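Transcriptional regulator, TetR family (Agrobacterium tumefaciens, PDB 3C2B) probably binds DNA at regulatory sites and controls transcription, as other TetR-family regulators with a helix-turn-helix domain do. Local coordinates at residues G154-F168 with F201-E213. Residues are numbered along the deposited sequence; the frame is centred on the assembly and turned at random.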
loop_
_atom_site.group_PDB
_atom_site.type_symbol
_atom_site.label_atom_id
_atom_site.label_comp_id
_atom_site.label_asym_id
_atom_site.label_seq_id
_atom_site.Cartn_x
_atom_site.Cartn_y
_atom_site.Cartn_z
ATOM N N GLY A 154 9.147 17.111 25.359
ATOM C CA GLY A 154 9.315 16.044 26.326
ATOM C C GLY A 154 8.247 14.968 26.269
ATOM O O GLY A 154 8.185 14.110 27.173
ATOM N N TYR A 155 7.401 14.995 25.231
ATOM C CA TYR A 155 6.250 14.051 25.161
ATOM C C TYR A 155 6.494 12.759 24.358
ATOM O O TYR A 155 5.769 11.796 24.527
ATOM C CB TYR A 155 4.987 14.747 24.632
ATOM C CG TYR A 155 4.521 15.922 25.460
ATOM C CD1 TYR A 155 4.207 15.778 26.828
ATOM C CD2 TYR A 155 4.380 17.188 24.872
ATOM C CE1 TYR A 155 3.779 16.868 27.578
ATOM C CE2 TYR A 155 3.945 18.271 25.614
ATOM C CZ TYR A 155 3.656 18.113 26.960
ATOM O OH TYR A 155 3.229 19.215 27.658
ATOM N N LEU A 156 7.512 12.759 23.503
ATOM C CA LEU A 156 7.864 11.603 22.654
ATOM C C LEU A 156 9.326 11.234 22.806
ATOM O O LEU A 156 10.194 12.104 22.855
ATOM C CB LEU A 156 7.625 11.905 21.168
ATOM C CG LEU A 156 6.215 12.262 20.741
ATOM C CD1 LEU A 156 6.268 12.540 19.246
ATOM C CD2 LEU A 156 5.274 11.096 21.083
ATOM N N ARG A 157 9.582 9.936 22.849
ATOM C CA ARG A 157 10.927 9.438 22.925
ATOM C C ARG A 157 11.112 8.427 21.798
ATOM O O ARG A 157 10.247 7.588 21.579
ATOM C CB ARG A 157 11.162 8.810 24.321
ATOM C CG ARG A 157 12.165 7.687 24.360
ATOM C CD ARG A 157 12.192 6.884 25.703
ATOM N NE ARG A 157 10.933 6.220 26.112
ATOM C CZ ARG A 157 10.207 5.352 25.386
ATOM N NH1 ARG A 157 10.539 5.019 24.132
ATOM N NH2 ARG A 157 9.106 4.825 25.923
ATOM N N PHE A 158 12.220 8.517 21.069
ATOM C CA PHE A 158 12.542 7.521 20.030
ATOM C C PHE A 158 14.027 7.587 19.697
ATOM O O PHE A 158 14.640 8.641 19.816
ATOM C CB PHE A 158 11.701 7.712 18.737
ATOM C CG PHE A 158 11.542 9.165 18.319
ATOM C CD1 PHE A 158 10.389 9.852 18.631
ATOM C CD2 PHE A 158 12.571 9.844 17.689
ATOM C CE1 PHE A 158 10.245 11.194 18.305
ATOM C CE2 PHE A 158 12.445 11.182 17.349
ATOM C CZ PHE A 158 11.277 11.868 17.658
ATOM N N ASP A 159 14.577 6.452 19.263
ATOM C CA ASP A 159 15.940 6.360 18.730
ATOM C C ASP A 159 16.093 7.059 17.380
ATOM O O ASP A 159 17.122 7.671 17.103
ATOM C CB ASP A 159 16.341 4.897 18.570
ATOM C CG ASP A 159 16.509 4.195 19.909
ATOM O OD1 ASP A 159 15.760 3.225 20.197
ATOM O OD2 ASP A 159 17.390 4.629 20.685
ATOM N N ASP A 160 15.060 6.975 16.547
ATOM C CA ASP A 160 15.166 7.457 15.202
ATOM C C ASP A 160 13.819 8.056 14.794
ATOM O O ASP A 160 12.827 7.383 14.766
ATOM C CB ASP A 160 15.607 6.280 14.309
ATOM C CG ASP A 160 15.670 6.627 12.843
ATOM O OD1 ASP A 160 15.239 7.731 12.451
ATOM O OD2 ASP A 160 16.147 5.770 12.074
ATOM N N ALA A 161 13.814 9.337 14.471
ATOM C CA ALA A 161 12.610 10.054 14.158
ATOM C C ALA A 161 11.877 9.535 12.909
ATOM O O ALA A 161 10.663 9.596 12.857
ATOM C CB ALA A 161 12.925 11.554 13.997
ATOM N N GLU A 162 12.618 9.108 11.887
ATOM C CA GLU A 162 12.025 8.590 10.644
ATOM C C GLU A 162 11.298 7.250 10.873
ATOM O O GLU A 162 10.311 6.960 10.221
ATOM C CB GLU A 162 13.106 8.370 9.588
ATOM C CG GLU A 162 13.623 9.652 8.917
ATOM C CD GLU A 162 14.878 9.413 8.024
ATOM O OE1 GLU A 162 15.386 8.254 7.959
ATOM O OE2 GLU A 162 15.345 10.388 7.381
ATOM N N GLU A 163 11.832 6.447 11.783
ATOM C CA GLU A 163 11.285 5.184 12.184
ATOM C C GLU A 163 9.989 5.388 12.990
ATOM O O GLU A 163 9.022 4.661 12.813
ATOM C CB GLU A 163 12.362 4.458 12.978
ATOM C CG GLU A 163 12.043 3.092 13.441
ATOM C CD GLU A 163 11.943 2.024 12.355
ATOM O OE1 GLU A 163 12.500 2.165 11.246
ATOM O OE2 GLU A 163 11.311 1.000 12.662
ATOM N N ALA A 164 9.974 6.411 13.841
ATOM C CA ALA A 164 8.757 6.802 14.519
ATOM C C ALA A 164 7.705 7.182 13.503
ATOM O O ALA A 164 6.573 6.788 13.653
ATOM C CB ALA A 164 8.997 7.955 15.483
ATOM N N TYR A 165 8.068 7.964 12.484
ATOM C CA TYR A 165 7.088 8.334 11.420
ATOM C C TYR A 165 6.666 7.116 10.603
ATOM O O TYR A 165 5.470 6.922 10.296
ATOM C CB TYR A 165 7.613 9.482 10.525
ATOM C CG TYR A 165 6.678 9.881 9.367
ATOM C CD1 TYR A 165 5.278 9.813 9.510
ATOM C CD2 TYR A 165 7.190 10.364 8.156
ATOM C CE1 TYR A 165 4.411 10.165 8.481
ATOM C CE2 TYR A 165 6.295 10.756 7.101
ATOM C CZ TYR A 165 4.915 10.658 7.299
ATOM O OH TYR A 165 4.015 10.980 6.289
ATOM N N ARG A 166 7.640 6.266 10.279
ATOM C CA ARG A 166 7.372 4.979 9.628
ATOM C C ARG A 166 6.273 4.151 10.335
ATOM O O ARG A 166 5.290 3.674 9.664
ATOM C CB ARG A 166 8.698 4.167 9.392
ATOM C CG ARG A 166 8.486 2.936 8.502
ATOM C CD ARG A 166 9.731 2.000 8.399
ATOM N NE ARG A 166 9.469 0.869 7.514
ATOM C CZ ARG A 166 8.739 -0.212 7.833
ATOM N NH1 ARG A 166 8.208 -0.350 9.039
ATOM N NH2 ARG A 166 8.525 -1.158 6.945
ATOM N N SER A 167 6.435 3.984 11.651
ATOM C CA SER A 167 5.477 3.277 12.486
ATOM C C SER A 167 4.110 3.969 12.465
ATOM O O SER A 167 3.106 3.319 12.264
ATOM C CB SER A 167 5.950 3.206 13.938
ATOM O OG SER A 167 7.096 2.369 14.075
ATOM N N PHE A 168 4.084 5.275 12.654
ATOM C CA PHE A 168 2.847 6.048 12.664
ATOM C C PHE A 168 2.123 5.886 11.352
ATOM O O PHE A 168 0.907 5.644 11.323
ATOM C CB PHE A 168 3.172 7.524 12.901
ATOM C CG PHE A 168 1.981 8.392 13.243
ATOM C CD1 PHE A 168 0.864 7.881 13.922
ATOM C CD2 PHE A 168 1.982 9.740 12.892
ATOM C CE1 PHE A 168 -0.208 8.722 14.264
ATOM C CE2 PHE A 168 0.916 10.583 13.257
ATOM C CZ PHE A 168 -0.185 10.060 13.937
ATOM N N PHE A 201 0.405 4.966 18.488
ATOM C CA PHE A 201 1.633 5.775 18.380
ATOM C C PHE A 201 2.147 6.296 19.736
ATOM O O PHE A 201 3.349 6.265 20.015
ATOM C CB PHE A 201 1.398 6.938 17.409
ATOM C CG PHE A 201 2.636 7.776 17.148
ATOM C CD1 PHE A 201 3.717 7.254 16.456
ATOM C CD2 PHE A 201 2.736 9.070 17.643
ATOM C CE1 PHE A 201 4.872 8.044 16.225
ATOM C CE2 PHE A 201 3.891 9.838 17.428
ATOM C CZ PHE A 201 4.951 9.319 16.721
ATOM N N LEU A 202 1.232 6.711 20.602
ATOM C CA LEU A 202 1.579 7.265 21.914
ATOM C C LEU A 202 1.987 6.181 22.914
ATOM O O LEU A 202 2.826 6.407 23.785
ATOM C CB LEU A 202 0.430 8.146 22.439
ATOM C CG LEU A 202 0.238 9.479 21.677
ATOM C CD1 LEU A 202 -0.859 10.358 22.312
ATOM C CD2 LEU A 202 1.546 10.312 21.576
ATOM N N THR A 203 1.392 4.996 22.786
ATOM C CA THR A 203 1.857 3.825 23.504
ATOM C C THR A 203 3.307 3.504 23.140
ATOM O O THR A 203 4.123 3.238 24.008
ATOM C CB THR A 203 0.946 2.625 23.239
ATOM O OG1 THR A 203 -0.379 2.972 23.647
ATOM C CG2 THR A 203 1.412 1.405 24.031
ATOM N N LEU A 204 3.634 3.571 21.861
ATOM C CA LEU A 204 4.970 3.193 21.392
ATOM C C LEU A 204 6.027 4.216 21.781
ATOM O O LEU A 204 7.071 3.874 22.277
ATOM C CB LEU A 204 4.929 3.044 19.872
ATOM C CG LEU A 204 4.973 1.703 19.140
ATOM C CD1 LEU A 204 4.634 0.494 19.980
ATOM C CD2 LEU A 204 4.200 1.715 17.853
ATOM N N TYR A 205 5.745 5.487 21.547
ATOM C CA TYR A 205 6.736 6.546 21.669
ATOM C C TYR A 205 6.374 7.609 22.701
ATOM O O TYR A 205 7.091 8.584 22.822
ATOM C CB TYR A 205 6.951 7.245 20.319
ATOM C CG TYR A 205 7.358 6.286 19.243
ATOM C CD1 TYR A 205 8.652 5.792 19.179
ATOM C CD2 TYR A 205 6.433 5.816 18.320
ATOM C CE1 TYR A 205 9.034 4.854 18.179
ATOM C CE2 TYR A 205 6.793 4.882 17.361
ATOM C CZ TYR A 205 8.085 4.412 17.280
ATOM O OH TYR A 205 8.439 3.522 16.284
ATOM N N GLY A 206 5.280 7.431 23.432
ATOM C CA GLY A 206 4.913 8.422 24.419
ATOM C C GLY A 206 5.741 8.271 25.688
ATOM O O GLY A 206 5.934 7.175 26.174
ATOM N N THR A 207 6.215 9.392 26.222
ATOM C CA THR A 207 6.938 9.394 27.483
ATOM C C THR A 207 5.924 9.436 28.624
ATOM O O THR A 207 4.758 9.776 28.432
ATOM C CB THR A 207 7.823 10.652 27.617
ATOM O OG1 THR A 207 6.973 11.796 27.697
ATOM C CG2 THR A 207 8.759 10.816 26.434
ATOM N N GLU A 208 6.384 9.100 29.821
ATOM C CA GLU A 208 5.600 9.242 31.035
ATOM C C GLU A 208 4.901 10.618 31.184
ATOM O O GLU A 208 3.756 10.685 31.632
ATOM C CB GLU A 208 6.513 8.919 32.207
ATOM C CG GLU A 208 5.935 9.176 33.569
ATOM C CD GLU A 208 6.329 8.106 34.571
ATOM O OE1 GLU A 208 7.348 7.380 34.326
ATOM O OE2 GLU A 208 5.598 7.988 35.588
ATOM N N LYS A 209 5.576 11.696 30.791
ATOM C CA LYS A 209 5.000 13.060 30.786
ATOM C C LYS A 209 3.726 13.172 29.930
ATOM O O LYS A 209 2.730 13.735 30.398
ATOM C CB LYS A 209 6.033 14.084 30.283
ATOM C CG LYS A 209 5.680 15.562 30.526
ATOM C CD LYS A 209 6.726 16.499 29.918
ATOM C CE LYS A 209 6.427 17.960 30.233
ATOM N NZ LYS A 209 6.940 18.903 29.174
ATOM N N VAL A 210 3.755 12.661 28.689
ATOM C CA VAL A 210 2.592 12.775 27.812
ATOM C C VAL A 210 1.379 12.031 28.383
ATOM O O VAL A 210 0.277 12.542 28.335
ATOM C CB VAL A 210 2.894 12.380 26.347
ATOM C CG1 VAL A 210 2.865 10.853 26.154
ATOM C CG2 VAL A 210 1.897 13.045 25.398
ATOM N N HIS A 211 1.602 10.853 28.964
ATOM C CA HIS A 211 0.522 10.019 29.492
ATOM C C HIS A 211 -0.073 10.580 30.792
ATOM O O HIS A 211 -1.303 10.627 30.959
ATOM C CB HIS A 211 0.987 8.570 29.672
ATOM C CG HIS A 211 1.336 7.878 28.375
ATOM N ND1 HIS A 211 0.478 7.833 27.294
ATOM C CD2 HIS A 211 2.445 7.198 28.002
ATOM C CE1 HIS A 211 1.058 7.181 26.301
ATOM N NE2 HIS A 211 2.250 6.782 26.707
ATOM N N SER A 212 0.786 11.018 31.711
ATOM C CA SER A 212 0.271 11.552 32.967
ATOM C C SER A 212 -0.352 12.953 32.778
ATOM O O SER A 212 -1.241 13.342 33.526
ATOM C CB SER A 212 1.322 11.503 34.074
ATOM O OG SER A 212 2.401 12.365 33.789
ATOM N N GLU A 213 0.080 13.683 31.750
ATOM C CA GLU A 213 -0.548 14.965 31.418
ATOM C C GLU A 213 -1.879 14.806 30.676
ATOM O O GLU A 213 -2.824 15.523 30.968
ATOM C CB GLU A 213 0.395 15.871 30.628
ATOM C CG GLU A 213 -0.247 17.197 30.220
ATOM C CD GLU A 213 0.745 18.192 29.684
ATOM O OE1 GLU A 213 1.940 18.072 30.050
ATOM O OE2 GLU A 213 0.320 19.088 28.910
#
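In Tyr205 CG lies anti to the carbonyl carbon (chi1 -57°), as OG does in Ser167 (chi1 -68°), and the two hydroxyls come together. Tyr205 OH and Ser167 OG share a hydrogen bond of 2.8 Å. The methyl of Ala164 sits over the centre of the Tyr205 ring, CB 4.0 Å from the centroid, as a CH-pi contact. Phe158 CB packs against CD1 of the same ring. One turn back along helix 190-205, a face of the Phe201 ring receives Phe168. Leu156 CD1 touches Phe201 CE2, and CD2 touches Leu202 CD2.

The backbones join at a single beta bridge between Leu156 and Gly206. Arg157 N donates to Tyr205 O at 2.8 Å. Thr207 N donates to Tyr155 O at 3.0 Å. Thr207 OG1 reaches a lone pair of Gly154 O at 2.7 Å, in the carbonyl plane. It also accepts a weak capping bond from Val210 N at the start of helix 208-214.

Tyr155 lies against that helix. Its CB packs on Val210 CB, and its OH donates to the syn side of Glu213 OE1 at 2.9 Å. Glu213 OE2 accepts from Ala86 N, where helix 86-104 begins. Lys209 NZ makes an off-centre cation-pi contact with the ring and also hydrogen-bonds Ser153 O.

The contact lies in the C-terminal AefR-like region, away from the predicted helix-turn-helix. It ties the Schellman turn at Gly154, after helix 137-152, to the junction of helices 190-205 and 208-214. Segments 161-168 and 201-205 run nearly antiparallel, at 150°. Helix 86-104 packs on Tyr155 and Phe168, while helix 137-152 packs on Phe158. Nearby, Leu204 meets Leu204 of the second subunit.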